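Local coordinates for protein putative tryptophan halogenase (Xanthomonas campestris pv. campestris, PDB 6Y1W) that is probably a flavin-dependent halogenase, an FAD enzyme of the tryptophan halogenase family that is expected to halogenate aromatic substrates, at residues A[387-391]-A[439-445]; A[89-94]-A[104-108]; A[246-252]-A[314-320]; A[271-275]-A[286-290]. One frame throughout, in Å; residues are numbered along the deposited sequence.

Interaction 1: A[387-391]-A[439-445]; sequences HIRDF and LFAENSW. With BUD ((2S,3S)-butane-2,3-diol), chain H.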
# COMPACT_ATOMS: atom_id res chain seq x y z
N HIS A 387 13.43 -0.64 1.93
CA HIS A 387 12.93 -1.49 0.86
C HIS A 387 13.79 -1.36 -0.41
O HIS A 387 14.09 -2.36 -1.08
CB HIS A 387 11.49 -1.13 0.53
CG HIS A 387 11.12 -1.56 -0.83
ND1 HIS A 387 10.85 -2.87 -1.12
CD2 HIS A 387 11.07 -0.88 -2.01
CE1 HIS A 387 10.61 -2.99 -2.42
NE2 HIS A 387 10.73 -1.80 -2.98
N ILE A 388 14.16 -0.13 -0.77
CA ILE A 388 15.02 0.02 -1.94
C ILE A 388 16.40 -0.58 -1.68
O ILE A 388 16.96 -1.27 -2.55
CB ILE A 388 15.10 1.51 -2.34
CG1 ILE A 388 13.71 1.98 -2.79
CG2 ILE A 388 16.02 1.75 -3.46
CD1 ILE A 388 13.61 3.58 -2.86
N ARG A 389 16.95 -0.36 -0.47
CA ARG A 389 18.22 -0.97 -0.07
C ARG A 389 18.19 -2.47 -0.32
O ARG A 389 19.14 -3.03 -0.90
CB ARG A 389 18.50 -0.67 1.41
CG ARG A 389 19.80 -1.36 1.91
CD ARG A 389 19.75 -1.55 3.41
NE ARG A 389 18.70 -2.49 3.74
CZ ARG A 389 18.16 -2.59 4.96
NH1 ARG A 389 18.63 -1.79 5.93
NH2 ARG A 389 17.18 -3.49 5.21
N ASP A 390 17.10 -3.14 0.11
CA ASP A 390 17.04 -4.59 -0.02
C ASP A 390 17.09 -5.00 -1.48
O ASP A 390 17.68 -6.04 -1.83
CB ASP A 390 15.77 -5.15 0.63
CG ASP A 390 15.85 -5.18 2.16
OD1 ASP A 390 16.92 -4.83 2.72
OD2 ASP A 390 14.80 -5.52 2.77
N PHE A 391 16.45 -4.22 -2.35
CA PHE A 391 16.43 -4.57 -3.76
C PHE A 391 17.81 -4.39 -4.40
O PHE A 391 18.19 -5.15 -5.31
CB PHE A 391 15.38 -3.71 -4.48
CG PHE A 391 14.87 -4.34 -5.78
CD1 PHE A 391 13.79 -5.21 -5.75
CD2 PHE A 391 15.49 -4.06 -7.00
CE1 PHE A 391 13.33 -5.80 -6.94
CE2 PHE A 391 15.04 -4.63 -8.17
CZ PHE A 391 13.95 -5.50 -8.16
N LEU A 439 8.77 0.95 -3.47
CA LEU A 439 8.98 1.33 -4.86
C LEU A 439 8.80 0.15 -5.81
O LEU A 439 8.16 0.28 -6.85
CB LEU A 439 10.37 1.95 -5.02
CG LEU A 439 10.82 2.15 -6.47
CD1 LEU A 439 9.90 3.13 -7.22
CD2 LEU A 439 12.25 2.66 -6.48
N PHE A 440 9.45 -0.98 -5.52
CA PHE A 440 9.57 -2.02 -6.54
C PHE A 440 8.30 -2.87 -6.58
O PHE A 440 7.88 -3.44 -5.56
CB PHE A 440 10.84 -2.83 -6.29
CG PHE A 440 12.09 -2.01 -6.57
CD1 PHE A 440 12.42 -1.69 -7.88
CD2 PHE A 440 12.89 -1.53 -5.53
CE1 PHE A 440 13.52 -0.93 -8.14
CE2 PHE A 440 14.00 -0.76 -5.79
CZ PHE A 440 14.33 -0.46 -7.10
N ALA A 441 7.69 -2.93 -7.75
CA ALA A 441 6.48 -3.67 -7.98
C ALA A 441 6.76 -5.18 -8.03
O ALA A 441 7.90 -5.63 -8.11
CB ALA A 441 5.84 -3.22 -9.29
N GLU A 442 5.69 -5.96 -7.95
CA GLU A 442 5.83 -7.41 -8.11
C GLU A 442 6.60 -7.77 -9.38
O GLU A 442 7.46 -8.65 -9.35
CB GLU A 442 4.45 -8.07 -8.08
CG GLU A 442 3.85 -8.05 -6.68
CD GLU A 442 2.48 -8.69 -6.60
OE1 GLU A 442 2.00 -9.21 -7.61
OE2 GLU A 442 1.88 -8.67 -5.50
N ASN A 443 6.31 -7.09 -10.51
CA ASN A 443 7.01 -7.38 -11.76
C ASN A 443 8.53 -7.27 -11.59
O ASN A 443 9.29 -8.03 -12.22
CB ASN A 443 6.55 -6.42 -12.87
CG ASN A 443 7.24 -6.71 -14.22
OD1 ASN A 443 6.97 -7.72 -14.82
ND2 ASN A 443 8.11 -5.83 -14.66
N SER A 444 8.98 -6.28 -10.82
CA SER A 444 10.41 -6.05 -10.63
C SER A 444 11.05 -7.18 -9.85
O SER A 444 12.09 -7.71 -10.26
CB SER A 444 10.63 -4.73 -9.89
OG SER A 444 10.38 -3.63 -10.76
N TRP A 445 10.44 -7.56 -8.72
CA TRP A 445 10.94 -8.70 -7.93
C TRP A 445 11.02 -9.96 -8.80
O TRP A 445 12.01 -10.71 -8.74
CB TRP A 445 10.01 -8.97 -6.73
CG TRP A 445 10.16 -8.00 -5.61
CD1 TRP A 445 9.29 -6.98 -5.30
CD2 TRP A 445 11.21 -7.95 -4.63
NE1 TRP A 445 9.74 -6.31 -4.19
CE2 TRP A 445 10.92 -6.87 -3.77
CE3 TRP A 445 12.36 -8.72 -4.40
CZ2 TRP A 445 11.74 -6.53 -2.68
CZ3 TRP A 445 13.19 -8.37 -3.33
CH2 TRP A 445 12.87 -7.29 -2.48
C1 BUD H . 10.73 1.73 -11.00
O1 BUD H . 11.65 -0.46 -11.06
C2 BUD H . 10.68 0.32 -10.41
O2 BUD H . 9.13 -1.56 -10.02
C3 BUD H . 9.28 -0.28 -10.62
C4 BUD H . 8.24 0.68 -10.04

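Interaction 2: A[89-94]-A[104-108]; sequences KVGIAF and YIHSF. With BUD ((2S,3S)-butane-2,3-diol), chain H.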
# COMPACT_ATOMS: atom_id res chain seq x y z
N LYS A 89 13.37 5.96 -21.58
CA LYS A 89 13.90 4.76 -20.94
C LYS A 89 12.76 3.82 -20.63
O LYS A 89 11.78 4.25 -20.02
CB LYS A 89 14.61 5.14 -19.62
CG LYS A 89 15.08 3.91 -18.82
CD LYS A 89 15.63 4.35 -17.48
CE LYS A 89 15.90 3.10 -16.59
NZ LYS A 89 16.02 3.52 -15.13
N VAL A 90 12.88 2.55 -21.04
CA VAL A 90 11.87 1.55 -20.69
C VAL A 90 12.41 0.43 -19.81
O VAL A 90 11.65 -0.47 -19.44
CB VAL A 90 11.20 0.95 -21.94
CG1 VAL A 90 10.45 2.03 -22.71
CG2 VAL A 90 12.25 0.28 -22.85
N GLY A 91 13.70 0.46 -19.46
CA GLY A 91 14.23 -0.62 -18.63
C GLY A 91 15.73 -0.51 -18.50
O GLY A 91 16.36 0.44 -19.00
N ILE A 92 16.31 -1.52 -17.83
CA ILE A 92 17.75 -1.63 -17.58
C ILE A 92 18.19 -3.00 -18.08
O ILE A 92 17.60 -4.03 -17.69
CB ILE A 92 18.10 -1.51 -16.09
CG1 ILE A 92 17.62 -0.15 -15.54
CG2 ILE A 92 19.60 -1.63 -15.85
CD1 ILE A 92 17.87 0.05 -14.04
N ALA A 93 19.24 -3.04 -18.90
CA ALA A 93 19.80 -4.32 -19.34
C ALA A 93 20.90 -4.72 -18.37
O ALA A 93 21.92 -4.02 -18.25
CB ALA A 93 20.32 -4.22 -20.77
N PHE A 94 20.67 -5.84 -17.66
CA PHE A 94 21.62 -6.33 -16.67
C PHE A 94 22.47 -7.41 -17.31
O PHE A 94 21.99 -8.51 -17.58
CB PHE A 94 20.89 -6.88 -15.44
CG PHE A 94 20.42 -5.80 -14.51
CD1 PHE A 94 21.33 -5.24 -13.60
CD2 PHE A 94 19.15 -5.25 -14.61
CE1 PHE A 94 20.95 -4.16 -12.76
CE2 PHE A 94 18.75 -4.19 -13.74
CZ PHE A 94 19.66 -3.64 -12.84
N TYR A 104 19.91 -10.39 -18.74
CA TYR A 104 18.46 -10.27 -18.77
C TYR A 104 18.13 -8.78 -18.72
O TYR A 104 19.02 -7.94 -18.54
CB TYR A 104 17.78 -11.02 -17.58
CG TYR A 104 18.00 -10.32 -16.23
CD1 TYR A 104 19.21 -10.46 -15.51
CD2 TYR A 104 17.03 -9.49 -15.70
CE1 TYR A 104 19.42 -9.80 -14.32
CE2 TYR A 104 17.24 -8.82 -14.52
CZ TYR A 104 18.42 -8.97 -13.83
OH TYR A 104 18.64 -8.29 -12.63
N ILE A 105 16.84 -8.47 -18.86
CA ILE A 105 16.36 -7.08 -18.78
C ILE A 105 15.36 -6.96 -17.64
O ILE A 105 14.45 -7.79 -17.49
CB ILE A 105 15.70 -6.63 -20.11
CG1 ILE A 105 16.76 -6.60 -21.22
CG2 ILE A 105 15.03 -5.24 -19.98
CD1 ILE A 105 16.10 -6.54 -22.62
N HIS A 106 15.52 -5.89 -16.85
CA HIS A 106 14.56 -5.47 -15.84
C HIS A 106 13.83 -4.28 -16.44
O HIS A 106 14.38 -3.17 -16.48
CB HIS A 106 15.26 -5.08 -14.55
CG HIS A 106 14.34 -4.55 -13.50
ND1 HIS A 106 14.79 -3.86 -12.39
CD2 HIS A 106 12.98 -4.56 -13.42
CE1 HIS A 106 13.75 -3.50 -11.66
NE2 HIS A 106 12.65 -3.89 -12.26
N SER A 107 12.59 -4.49 -16.86
CA SER A 107 11.85 -3.44 -17.56
C SER A 107 10.79 -2.87 -16.64
O SER A 107 10.45 -3.44 -15.60
CB SER A 107 11.20 -3.97 -18.84
OG SER A 107 10.09 -4.81 -18.55
N PHE A 108 10.23 -1.73 -17.06
CA PHE A 108 8.98 -1.26 -16.49
C PHE A 108 7.83 -2.12 -17.00
O PHE A 108 8.02 -3.09 -17.74
CB PHE A 108 8.77 0.22 -16.83
CG PHE A 108 9.93 1.10 -16.43
CD1 PHE A 108 10.52 0.96 -15.17
CD2 PHE A 108 10.42 2.05 -17.31
CE1 PHE A 108 11.60 1.78 -14.81
CE2 PHE A 108 11.51 2.85 -16.96
CZ PHE A 108 12.08 2.74 -15.72
C1 BUD H . 10.73 1.73 -11.00
O1 BUD H . 11.65 -0.46 -11.06
C2 BUD H . 10.68 0.32 -10.41
O2 BUD H . 9.13 -1.56 -10.02
C3 BUD H . 9.28 -0.28 -10.62
C4 BUD H . 8.24 0.68 -10.04

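Interaction 3: A[246-252]-A[314-320]; sequences ADSALAV and TPRALRF. With BUD ((2S,3S)-butane-2,3-diol), chain K.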
# COMPACT_ATOMS: atom_id res chain seq x y z
N ALA A 246 30.40 -1.30 -2.96
CA ALA A 246 30.87 -0.21 -3.81
C ALA A 246 31.01 1.10 -3.04
O ALA A 246 30.20 1.41 -2.16
CB ALA A 246 29.89 -0.02 -4.97
N ASP A 247 32.06 1.86 -3.37
CA ASP A 247 32.30 3.12 -2.68
C ASP A 247 33.00 4.12 -3.60
O ASP A 247 33.33 5.22 -3.13
CB ASP A 247 33.14 2.89 -1.42
CG ASP A 247 34.54 2.33 -1.73
OD1 ASP A 247 34.93 2.19 -2.90
OD2 ASP A 247 35.27 1.99 -0.77
N SER A 248 33.15 3.80 -4.89
CA SER A 248 33.92 4.63 -5.80
C SER A 248 33.28 4.59 -7.18
O SER A 248 32.65 3.60 -7.55
CB SER A 248 35.35 4.10 -5.92
OG SER A 248 36.00 4.05 -4.64
N ALA A 249 33.49 5.65 -7.96
CA ALA A 249 33.10 5.59 -9.35
C ALA A 249 34.05 6.44 -10.19
O ALA A 249 34.67 7.39 -9.70
CB ALA A 249 31.67 6.06 -9.58
N LEU A 250 34.13 6.10 -11.47
CA LEU A 250 34.77 6.95 -12.47
C LEU A 250 33.74 7.19 -13.57
O LEU A 250 33.13 6.22 -14.03
CB LEU A 250 35.98 6.26 -13.11
CG LEU A 250 37.29 6.28 -12.35
CD1 LEU A 250 38.25 5.23 -12.93
CD2 LEU A 250 37.89 7.69 -12.38
N ALA A 251 33.56 8.44 -14.00
CA ALA A 251 32.50 8.74 -14.97
C ALA A 251 33.09 9.47 -16.17
O ALA A 251 34.01 10.28 -16.02
CB ALA A 251 31.38 9.57 -14.34
N VAL A 252 32.55 9.20 -17.36
CA VAL A 252 33.07 9.83 -18.58
C VAL A 252 31.97 9.84 -19.63
O VAL A 252 31.24 8.86 -19.79
CB VAL A 252 34.33 9.10 -19.10
CG1 VAL A 252 33.97 7.67 -19.57
CG2 VAL A 252 35.00 9.91 -20.25
N THR A 314 37.14 14.50 -19.62
CA THR A 314 38.14 13.76 -18.84
C THR A 314 37.43 12.99 -17.72
O THR A 314 36.62 13.59 -16.98
CB THR A 314 39.15 14.74 -18.24
OG1 THR A 314 39.89 15.33 -19.32
CG2 THR A 314 40.14 14.02 -17.30
N PRO A 315 37.76 11.72 -17.49
CA PRO A 315 37.06 10.95 -16.46
C PRO A 315 37.16 11.64 -15.11
O PRO A 315 38.19 12.21 -14.75
CB PRO A 315 37.78 9.60 -16.48
CG PRO A 315 38.30 9.48 -17.84
CD PRO A 315 38.68 10.88 -18.27
N ARG A 316 36.04 11.63 -14.40
CA ARG A 316 35.91 12.25 -13.09
C ARG A 316 35.76 11.15 -12.05
O ARG A 316 34.96 10.23 -12.24
CB ARG A 316 34.69 13.17 -13.04
CG ARG A 316 34.97 14.59 -13.52
CD ARG A 316 36.42 14.96 -13.28
NE ARG A 316 36.71 16.37 -13.48
CZ ARG A 316 36.74 16.99 -14.66
NH1 ARG A 316 36.48 16.35 -15.81
NH2 ARG A 316 37.03 18.28 -14.69
N ALA A 317 36.51 11.27 -10.95
CA ALA A 317 36.46 10.30 -9.86
C ALA A 317 35.51 10.75 -8.77
O ALA A 317 35.46 11.92 -8.40
CB ALA A 317 37.86 10.09 -9.28
N LEU A 318 34.73 9.80 -8.26
CA LEU A 318 33.69 10.08 -7.28
C LEU A 318 33.83 9.08 -6.14
O LEU A 318 34.26 7.94 -6.37
CB LEU A 318 32.30 9.94 -7.89
CG LEU A 318 32.18 10.38 -9.36
CD1 LEU A 318 30.84 9.98 -9.99
CD2 LEU A 318 32.39 11.88 -9.44
N ARG A 319 33.47 9.51 -4.93
CA ARG A 319 33.41 8.63 -3.76
C ARG A 319 32.02 8.70 -3.13
O ARG A 319 31.33 9.72 -3.20
CB ARG A 319 34.46 9.00 -2.68
CG ARG A 319 35.90 8.61 -3.04
CD ARG A 319 36.02 7.10 -3.27
NE ARG A 319 35.86 6.32 -2.04
CZ ARG A 319 36.87 6.03 -1.21
NH1 ARG A 319 36.64 5.33 -0.10
NH2 ARG A 319 38.09 6.47 -1.47
N PHE A 320 31.62 7.61 -2.49
CA PHE A 320 30.31 7.59 -1.85
C PHE A 320 30.28 6.38 -0.92
O PHE A 320 31.20 5.56 -0.93
CB PHE A 320 29.18 7.51 -2.87
CG PHE A 320 29.42 6.49 -3.95
CD1 PHE A 320 29.28 5.15 -3.68
CD2 PHE A 320 29.81 6.90 -5.23
CE1 PHE A 320 29.49 4.21 -4.69
CE2 PHE A 320 30.04 5.98 -6.21
CZ PHE A 320 29.89 4.63 -5.94
C1 BUD K . 33.91 20.00 -19.76
O1 BUD K . 35.01 18.84 -21.58
C2 BUD K . 35.06 19.09 -20.19
O2 BUD K . 36.40 17.24 -19.34
C3 BUD K . 35.12 17.78 -19.39
C4 BUD K . 34.69 17.89 -17.96
O HOH W 1 33.69 13.21 -17.06

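Interaction 4: A[271-275]-A[286-290]; sequences AGWMW and GIVYS. With BUD ((2S,3S)-butane-2,3-diol), chain I.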
# COMPACT_ATOMS: atom_id res chain seq x y z
N ALA A 271 34.61 -6.64 -10.03
CA ALA A 271 34.49 -6.07 -8.69
C ALA A 271 33.66 -4.79 -8.74
O ALA A 271 33.86 -3.84 -7.96
CB ALA A 271 35.87 -5.80 -8.07
N GLY A 272 32.66 -4.79 -9.61
CA GLY A 272 31.80 -3.63 -9.77
C GLY A 272 31.01 -3.77 -11.05
O GLY A 272 30.86 -4.87 -11.57
N TRP A 273 30.51 -2.64 -11.54
CA TRP A 273 29.67 -2.68 -12.72
C TRP A 273 29.73 -1.33 -13.42
O TRP A 273 30.14 -0.33 -12.84
CB TRP A 273 28.22 -3.05 -12.35
CG TRP A 273 27.51 -2.01 -11.52
CD1 TRP A 273 27.56 -1.89 -10.17
CD2 TRP A 273 26.63 -0.99 -11.99
NE1 TRP A 273 26.80 -0.81 -9.75
CE2 TRP A 273 26.21 -0.25 -10.85
CE3 TRP A 273 26.16 -0.61 -13.25
CZ2 TRP A 273 25.33 0.84 -10.95
CZ3 TRP A 273 25.30 0.47 -13.35
CH2 TRP A 273 24.89 1.18 -12.21
N MET A 274 29.29 -1.31 -14.70
CA MET A 274 29.41 -0.10 -15.51
C MET A 274 28.03 0.32 -15.99
O MET A 274 27.24 -0.51 -16.42
CB MET A 274 30.30 -0.36 -16.73
CG MET A 274 31.80 -0.42 -16.39
SD MET A 274 32.65 -1.23 -17.79
CE MET A 274 32.35 -2.99 -17.57
N TRP A 275 27.76 1.63 -15.97
CA TRP A 275 26.55 2.12 -16.61
C TRP A 275 26.84 2.70 -17.99
O TRP A 275 27.94 3.22 -18.27
CB TRP A 275 25.85 3.22 -15.79
CG TRP A 275 26.48 4.61 -15.74
CD1 TRP A 275 26.36 5.63 -16.68
CD2 TRP A 275 27.21 5.16 -14.65
NE1 TRP A 275 27.02 6.76 -16.23
CE2 TRP A 275 27.57 6.49 -15.00
CE3 TRP A 275 27.65 4.65 -13.41
CZ2 TRP A 275 28.28 7.33 -14.14
CZ3 TRP A 275 28.38 5.48 -12.57
CH2 TRP A 275 28.71 6.80 -12.95
N GLY A 286 30.02 5.12 -16.82
CA GLY A 286 30.75 5.16 -15.56
C GLY A 286 31.00 3.75 -15.07
O GLY A 286 30.36 2.81 -15.53
N ILE A 287 31.97 3.60 -14.16
CA ILE A 287 32.20 2.31 -13.52
C ILE A 287 32.05 2.56 -12.03
O ILE A 287 32.55 3.55 -11.49
CB ILE A 287 33.57 1.68 -13.89
CG1 ILE A 287 33.69 0.31 -13.21
CG2 ILE A 287 34.79 2.57 -13.53
CD1 ILE A 287 34.73 -0.60 -13.91
N VAL A 288 31.28 1.69 -11.39
CA VAL A 288 31.01 1.73 -9.96
C VAL A 288 31.78 0.57 -9.37
O VAL A 288 31.61 -0.56 -9.83
CB VAL A 288 29.51 1.55 -9.72
CG1 VAL A 288 29.21 1.30 -8.23
CG2 VAL A 288 28.72 2.77 -10.27
N TYR A 289 32.61 0.81 -8.36
CA TYR A 289 33.44 -0.29 -7.88
C TYR A 289 33.77 -0.12 -6.40
O TYR A 289 33.44 0.88 -5.78
CB TYR A 289 34.75 -0.40 -8.70
CG TYR A 289 35.67 0.80 -8.56
CD1 TYR A 289 35.49 1.96 -9.33
CD2 TYR A 289 36.77 0.75 -7.71
CE1 TYR A 289 36.34 3.06 -9.21
CE2 TYR A 289 37.62 1.84 -7.58
CZ TYR A 289 37.42 2.98 -8.32
OH TYR A 289 38.30 4.00 -8.14
N SER A 290 34.40 -1.16 -5.84
CA SER A 290 34.76 -1.18 -4.43
C SER A 290 36.27 -1.04 -4.28
O SER A 290 37.02 -1.91 -4.75
CB SER A 290 34.32 -2.48 -3.75
OG SER A 290 34.79 -2.47 -2.40
C1 BUD I . 38.89 -3.01 -11.66
O1 BUD I . 38.40 -5.26 -12.16
C2 BUD I . 37.92 -4.15 -11.46
O2 BUD I . 35.76 -4.84 -12.20
C3 BUD I . 36.57 -3.73 -12.04
C4 BUD I . 35.87 -2.79 -11.05

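Interaction 1: A[387-391]-A[439-445]
An aromatic cluster of H387, F391, F440 and W445 lies beside what is probably the substrate pocket of this putative tryptophan halogenase. It joins the long helix 371-397 to the loop before helix 442-451 and to that helix's first turn. The F391 and F440 rings stack face to face, with centroids 3.9 Å apart and planes at 12°. F391 also turns its edge to the face of W445, in an edge-to-face pair with F391 CE1 3.8 Å from W445 CD2. F391 therefore sits between two aromatic partners and buries more area here than any other residue of the two segments. Its side chain lies next to E347, which is predicted to bind tryptophan. H387 adds a polar tie. F440 N donates a hydrogen bond to H387 NE2 (3.0 Å, 167°), so this nitrogen acts as acceptor and fixes the loop backbone on the helix. I388 packs beside it, with I388 CD1 4.0 Å from L439 CD2. A441 is the N-cap residue of helix 442-451, and W445 N bonds back to A441 O at 3.2 Å. S444 OG is hydrogen-bonded to H106 NE2. A butanediol lies at this helix start. The diol O2 accepts a hydrogen bond from A441 N at 3.0 Å and is 2.5 Å from S444 OG, a hydrogen bond in which either could be the donor.

Interaction 2: A[89-94]-A[104-108]
This is a beta hairpin. Strands 91-99 and 102-107 run antiparallel in the seven-stranded mixed sheet, with 102-107 its outermost strand within this chain. The predicted catalytic lysine K89 lies just before the hairpin. I92 pairs with H106 and F94 with Y104 as hydrogen-bonded pairs; I92 N to H106 O is 2.9 Å and F94 N to Y104 O is 2.8 Å. K89 has an all-trans side chain. This stretches it past F108, with K89 CE 3.9 Å from F108 CZ, and its NZ is held by S348 and the backbone of T62. F108 (chi1 m) brings its ring edge to K89 O, with CE2 3.4 Å away. G91 has no side chain, and its CA comes within 3.8 Å of S107 CA. A CB there would clash with S107. I92, F94, Y104 and H106 share one face of the sheet. Y104 takes the p rotamer, which lays its ring over F94 CB in a CH-pi contact, 3.9 Å from CB to the ring centroid. F94 (m) has H106 CB at its ring edge, 3.7 Å from F94 CE2. H106 (t) carries its ring to two hydrogen bonds, ND1 with E347, predicted to bind tryptophan, and NE2 with S444. A93 and I105 lie on the other face. The butanediol marks the pocket here: its O1 is 3.7 Å from H106 CE1 and its C1 is 3.9 Å from F108 CE1.

Interaction 3: A[246-252]-A[314-320]
Segments 248-252 and 316-319 run antiparallel; their axes come within 4.6 Å, with N-to-C directions at 155°. Strand 316-319 is an outermost strand of the seven-stranded mixed sheet within this chain. A249 pairs with L318 and A251 with R316, each through two hydrogen bonds. L318 N to A249 O is 2.8 Å, and A251 N to R316 O is 2.9 Å. S248 with R319 and L250 with A317 are non-hydrogen-bonded pairs. D247 and S248 both face Y289 on the adjoining strand, a classic beta bulge. D247 O still accepts F320 N at 3.0 Å. It also takes a weak bond from R319 NE, likewise at 3.0 Å. The F320 ring lies with one face over the D247-S248 backbone, and its edge meets A249, with CE2 3.7 Å from A249 CB. L318 packs on the same face as A249, its CD1 4.0 Å from A249 CB. On the opposite face, L250 CD2 touches A317 CB at 3.9 Å. A water bridges A251 O and T314 O at 3.1 and 3.0 Å. T314 N donates to the butanediol O2 at 2.9 Å. The D247 OD2 to R319 NH1 salt bridge is long, 3.7 Å, and no N-H points at the oxygen; D247 OD2 is hydrogen-bonded to S291. The edge strand is therefore held chiefly by backbone hydrogen bonds and apolar packing, with F320 and L318 prominent and charge adding little.

Interaction 4: A[271-275]-A[286-290]
W275 lays its indole directly on a glycine backbone. G286 CA stands 3.4 Å from the centroid of the W275 six-membered ring and 7° off its normal, a CH-pi contact. A CB on G286 would run into the ring at CH2. The two segments belong to a beta hairpin of antiparallel strands 272-278 and 283-289. W273 pairs with V288, with V288 N to W273 O at 2.7 Å and W273 N to V288 O at 2.9 Å. W275 N reaches G286 O at 2.9 Å. W273 and W275 both take chi1 p, so the indoles reach across to the partner strand. V288 CB sits over the W273 five-membered ring, 3.9 Å from its centroid, and V288 CG2 is 3.6 Å from W275 CZ3. A271 N donates to the butanediol O2 at 3.0 Å. Outside the hairpin, W273 NE1 bonds to E344. M274, I287 and Y289 face helix 296-306, while strands 263-268 and 248-254 flank the hairpin on either side within the sheet.

From the N terminus, interaction 2 comes first and closes a short hairpin, with nine residues between its segments. Interaction 3 follows and closes a much longer loop, from 246-252 to 314-320. Interaction 4, the hairpin of 271-275 and 286-290, lies wholly within that loop. Interaction 1 comes last and joins 387-391 to 439-445 across a largely helical loop. None of them cross. Interactions 2, 3 and 4 belong to one mixed sheet. Interactions 3 and 4 are adjacent, with a probable hydrogen bond between L250 O and I287 N (2.9 Å). Interaction 1 brings the later helices onto interaction 2, through a probable hydrogen bond from 439-445 to 104-108.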